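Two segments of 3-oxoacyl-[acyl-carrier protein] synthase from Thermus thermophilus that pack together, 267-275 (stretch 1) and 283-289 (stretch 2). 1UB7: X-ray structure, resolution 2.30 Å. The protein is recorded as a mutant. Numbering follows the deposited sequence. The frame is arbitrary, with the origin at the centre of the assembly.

Stretch 1, residues 267-275: VAVNVDRYG
Stretch 2, residues 283-289: PLALKEA

Stretch 2 is helical throughout (phi -57° to -70°, psi -34° to -49°), a segment of a longer helix running roughly counter to stretch 1 overall, and it presents Leu 284, Ala 285 and Glu 288 to stretch 1, which runs extended from Val 267 to Val 269 and then turns into a short helix at 271-274. The register is set where CA atoms come nearest, Ala 268 CA to Ala 285 CA at 6.4 Å. Together the stretches bury 318 Å².

Val 267 (phi/psi -136/131, chi1 t) stays out of reach. Ala 268 (-87/133) points its methyl toward the helix, and its CB lies 4.3 Å from Ala 285 CB; two small side chains meeting here suit the close backbone approach. Val 269 (-138/145, chi1 t) turns away.

Asn 270 (-166/1, chi1 p, chi2 -147°) occupies the N-cap position, although its side chain makes no capping bond. Asn 270 OD1 rests 3.4 Å from Ala 285 CA, a packing contact without a hydrogen bond. Asn 270 O accepts from Arg 273 N at 2.8 Å and Tyr 274 N at 3.0 Å, fastening the turn. Val 271 and Asp 272 (both chi1 p) make no contact with stretch 2.

The polar end of the contact converges on Glu 288 (chi1 m, chi2 t, chi3 -39°). Arg 273 (-103/-20; m, t, m, chi4 95°) offers its guanidinium edge in a two-pronged salt bridge: NH2 to Glu 288 OE1 at 2.8 Å and NH1 to Glu 288 OE2 at 3.2 Å. Tyr 274 (-125/-7, chi1 m, chi2 -50°) donates from OH to Glu 288 OE2 at 3.0 Å, while its CD2 packs 4.3 Å from CD1 of Leu 284 (chi1 m, chi2 t). Gly 275 follows with positive phi (73/-161), a conformation that favours glycine, as the chain leaves the helix.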

ATOM      1  N   VAL A 267     -19.784  20.617 -10.212  1.00 60.19           N
ATOM      2  CA  VAL A 267     -18.393  20.379  -9.865  1.00 55.89           C
ATOM      3  C   VAL A 267     -18.159  20.770  -8.413  1.00 58.79           C
ATOM      4  O   VAL A 267     -18.534  21.868  -7.995  1.00 58.51           O
ATOM      5  CB  VAL A 267     -17.451  21.209 -10.730  1.00 55.84           C
ATOM      6  CG1 VAL A 267     -16.037  21.151 -10.160  1.00 52.86           C
ATOM      7  CG2 VAL A 267     -17.480  20.683 -12.160  1.00 60.09           C
ATOM      8  N   ALA A 268     -17.526  19.871  -7.658  1.00 54.27           N
ATOM      9  CA  ALA A 268     -17.243  20.100  -6.244  1.00 49.28           C
ATOM     10  C   ALA A 268     -15.928  20.832  -6.018  1.00 42.55           C
ATOM     11  O   ALA A 268     -14.905  20.474  -6.584  1.00 46.82           O
ATOM     12  CB  ALA A 268     -17.224  18.773  -5.505  1.00 50.69           C
ATOM     13  N   VAL A 269     -15.955  21.852  -5.173  1.00 43.89           N
ATOM     14  CA  VAL A 269     -14.740  22.615  -4.882  1.00 47.54           C
ATOM     15  C   VAL A 269     -14.604  22.939  -3.405  1.00 45.13           C
ATOM     16  O   VAL A 269     -15.592  23.172  -2.714  1.00 54.89           O
ATOM     17  CB  VAL A 269     -14.703  23.977  -5.644  1.00 46.19           C
ATOM     18  CG1 VAL A 269     -13.317  24.606  -5.516  1.00 40.83           C
ATOM     19  CG2 VAL A 269     -15.068  23.782  -7.115  1.00 45.12           C
ATOM     20  N   ASN A 270     -13.370  22.943  -2.926  1.00 42.10           N
ATOM     21  CA  ASN A 270     -13.090  23.288  -1.547  1.00 43.44           C
ATOM     22  C   ASN A 270     -11.596  23.529  -1.405  1.00 41.89           C
ATOM     23  O   ASN A 270     -11.110  23.845  -0.325  1.00 42.05           O
ATOM     24  CB  ASN A 270     -13.616  22.202  -0.571  1.00 49.77           C
ATOM     25  CG  ASN A 270     -12.819  20.887  -0.604  1.00 55.93           C
ATOM     26  OD1 ASN A 270     -13.393  19.815  -0.399  1.00 60.01           O
ATOM     27  ND2 ASN A 270     -11.506  20.965  -0.818  1.00 56.52           N
ATOM     28  N   VAL A 271     -10.874  23.394  -2.521  1.00 44.58           N
ATOM     29  CA  VAL A 271      -9.427  23.611  -2.527  1.00 48.51           C
ATOM     30  C   VAL A 271      -9.119  25.014  -2.018  1.00 52.04           C
ATOM     31  O   VAL A 271      -8.006  25.296  -1.574  1.00 58.23           O
ATOM     32  CB  VAL A 271      -8.810  23.446  -3.953  1.00 45.70           C
ATOM     33  CG1 VAL A 271      -9.405  24.453  -4.930  1.00 50.88           C
ATOM     34  CG2 VAL A 271      -7.315  23.640  -3.888  1.00 43.51           C
ATOM     35  N   ASP A 272     -10.126  25.879  -2.085  1.00 55.87           N
ATOM     36  CA  ASP A 272     -10.018  27.259  -1.633  1.00 57.29           C
ATOM     37  C   ASP A 272      -9.922  27.356  -0.112  1.00 57.27           C
ATOM     38  O   ASP A 272      -9.267  28.256   0.425  1.00 60.49           O
ATOM     39  CB  ASP A 272     -11.227  28.059  -2.131  1.00 61.16           C
ATOM     40  CG  ASP A 272     -12.560  27.423  -1.744  1.00 65.76           C
ATOM     41  OD1 ASP A 272     -12.757  26.223  -2.028  1.00 70.99           O
ATOM     42  OD2 ASP A 272     -13.420  28.125  -1.170  1.00 64.36           O
ATOM     43  N   ARG A 273     -10.560  26.414   0.579  1.00 55.59           N
ATOM     44  CA  ARG A 273     -10.572  26.405   2.038  1.00 52.74           C
ATOM     45  C   ARG A 273      -9.639  25.395   2.708  1.00 49.96           C
ATOM     46  O   ARG A 273      -9.286  25.556   3.881  1.00 45.77           O
ATOM     47  CB  ARG A 273     -12.011  26.190   2.540  1.00 52.26           C
ATOM     48  CG  ARG A 273     -12.885  27.421   2.404  1.00 47.75           C
ATOM     49  CD  ARG A 273     -14.321  27.202   2.851  1.00 54.88           C
ATOM     50  NE  ARG A 273     -15.081  26.389   1.903  1.00 64.45           N
ATOM     51  CZ  ARG A 273     -15.247  25.073   2.006  1.00 64.82           C
ATOM     52  NH1 ARG A 273     -14.709  24.411   3.023  1.00 65.08           N
ATOM     53  NH2 ARG A 273     -15.948  24.418   1.094  1.00 62.89           N
ATOM     54  N   TYR A 274      -9.227  24.361   1.980  1.00 46.64           N
ATOM     55  CA  TYR A 274      -8.352  23.360   2.590  1.00 50.95           C
ATOM     56  C   TYR A 274      -7.035  23.095   1.862  1.00 51.72           C
ATOM     57  O   TYR A 274      -6.181  22.354   2.365  1.00 54.26           O
ATOM     58  CB  TYR A 274      -9.086  22.024   2.724  1.00 47.66           C
ATOM     59  CG  TYR A 274     -10.424  22.059   3.418  1.00 34.21           C
ATOM     60  CD1 TYR A 274     -10.588  22.677   4.656  1.00 35.26           C
ATOM     61  CD2 TYR A 274     -11.508  21.374   2.873  1.00 45.23           C
ATOM     62  CE1 TYR A 274     -11.807  22.601   5.339  1.00 33.33           C
ATOM     63  CE2 TYR A 274     -12.719  21.288   3.540  1.00 39.11           C
ATOM     64  CZ  TYR A 274     -12.868  21.897   4.770  1.00 40.27           C
ATOM     65  OH  TYR A 274     -14.085  21.776   5.411  1.00 45.81           O
ATOM     66  N   GLY A 275      -6.867  23.681   0.682  1.00 53.67           N
ATOM     67  CA  GLY A 275      -5.648  23.449  -0.070  1.00 55.37           C
ATOM     68  C   GLY A 275      -5.670  22.040  -0.639  1.00 57.96           C
ATOM     69  O   GLY A 275      -6.736  21.412  -0.739  1.00 55.23           O
ATOM     70  N   PRO A 283     -12.629  12.629  -0.400  1.00 33.13           N
ATOM     71  CA  PRO A 283     -13.623  12.354   0.645  1.00 29.78           C
ATOM     72  C   PRO A 283     -14.068  13.634   1.379  1.00 33.16           C
ATOM     73  O   PRO A 283     -15.229  13.742   1.774  1.00 36.63           O
ATOM     74  CB  PRO A 283     -12.926  11.323   1.545  1.00 32.19           C
ATOM     75  CG  PRO A 283     -11.437  11.453   1.192  1.00 33.80           C
ATOM     76  CD  PRO A 283     -11.468  11.724  -0.287  1.00 28.82           C
ATOM     77  N   LEU A 284     -13.160  14.600   1.550  1.00 30.18           N
ATOM     78  CA  LEU A 284     -13.504  15.879   2.190  1.00 29.92           C
ATOM     79  C   LEU A 284     -14.583  16.584   1.378  1.00 31.58           C
ATOM     80  O   LEU A 284     -15.515  17.160   1.940  1.00 33.80           O
ATOM     81  CB  LEU A 284     -12.278  16.800   2.279  1.00 25.09           C
ATOM     82  CG  LEU A 284     -11.338  16.543   3.455  1.00 24.37           C
ATOM     83  CD1 LEU A 284     -10.059  17.297   3.270  1.00 32.63           C
ATOM     84  CD2 LEU A 284     -12.039  16.962   4.771  1.00 30.53           C
ATOM     85  N   ALA A 285     -14.447  16.535   0.054  1.00 30.90           N
ATOM     86  CA  ALA A 285     -15.408  17.151  -0.853  1.00 37.62           C
ATOM     87  C   ALA A 285     -16.747  16.418  -0.870  1.00 40.79           C
ATOM     88  O   ALA A 285     -17.804  17.052  -0.820  1.00 43.62           O
ATOM     89  CB  ALA A 285     -14.831  17.218  -2.279  1.00 32.73           C
ATOM     90  N   LEU A 286     -16.715  15.091  -0.952  1.00 41.07           N
ATOM     91  CA  LEU A 286     -17.964  14.323  -0.967  1.00 39.59           C
ATOM     92  C   LEU A 286     -18.808  14.619   0.267  1.00 37.61           C
ATOM     93  O   LEU A 286     -20.037  14.723   0.181  1.00 35.28           O
ATOM     94  CB  LEU A 286     -17.682  12.822  -1.017  1.00 37.00           C
ATOM     95  CG  LEU A 286     -17.104  12.305  -2.325  1.00 36.95           C
ATOM     96  CD1 LEU A 286     -16.585  10.898  -2.123  1.00 36.06           C
ATOM     97  CD2 LEU A 286     -18.164  12.359  -3.402  1.00 35.01           C
ATOM     98  N   LYS A 287     -18.137  14.743   1.412  1.00 36.67           N
ATOM     99  CA  LYS A 287     -18.814  15.015   2.676  1.00 40.07           C
ATOM    100  C   LYS A 287     -19.614  16.311   2.599  1.00 42.67           C
ATOM    101  O   LYS A 287     -20.788  16.336   2.980  1.00 42.03           O
ATOM    102  CB  LYS A 287     -17.811  15.107   3.832  1.00 35.08           C
ATOM    103  CG  LYS A 287     -18.479  15.437   5.165  1.00 33.98           C
ATOM    104  CD  LYS A 287     -17.466  15.826   6.232  1.00 33.59           C
ATOM    105  CE  LYS A 287     -18.159  16.184   7.538  1.00 27.62           C
ATOM    106  NZ  LYS A 287     -17.160  16.423   8.600  1.00 25.92           N
ATOM    107  N   GLU A 288     -18.987  17.382   2.107  1.00 43.35           N
ATOM    108  CA  GLU A 288     -19.687  18.662   1.979  1.00 48.36           C
ATOM    109  C   GLU A 288     -20.875  18.554   1.002  1.00 44.97           C
ATOM    110  O   GLU A 288     -21.965  19.070   1.272  1.00 43.21           O
ATOM    111  CB  GLU A 288     -18.724  19.754   1.516  1.00 43.03           C
ATOM    112  CG  GLU A 288     -17.466  19.823   2.355  1.00 62.55           C
ATOM    113  CD  GLU A 288     -16.775  21.175   2.285  1.00 67.99           C
ATOM    114  OE1 GLU A 288     -16.730  21.775   1.187  1.00 67.93           O
ATOM    115  OE2 GLU A 288     -16.268  21.631   3.335  1.00 71.07           O
ATOM    116  N   ALA A 289     -20.661  17.870  -0.118  1.00 35.90           N
ATOM    117  CA  ALA A 289     -21.705  17.695  -1.114  1.00 33.29           C
ATOM    118  C   ALA A 289     -22.878  16.900  -0.551  1.00 41.41           C
ATOM    119  O   ALA A 289     -24.043  17.201  -0.833  1.00 43.31           O
ATOM    120  CB  ALA A 289     -21.147  16.996  -2.339  1.00 33.78           C
TER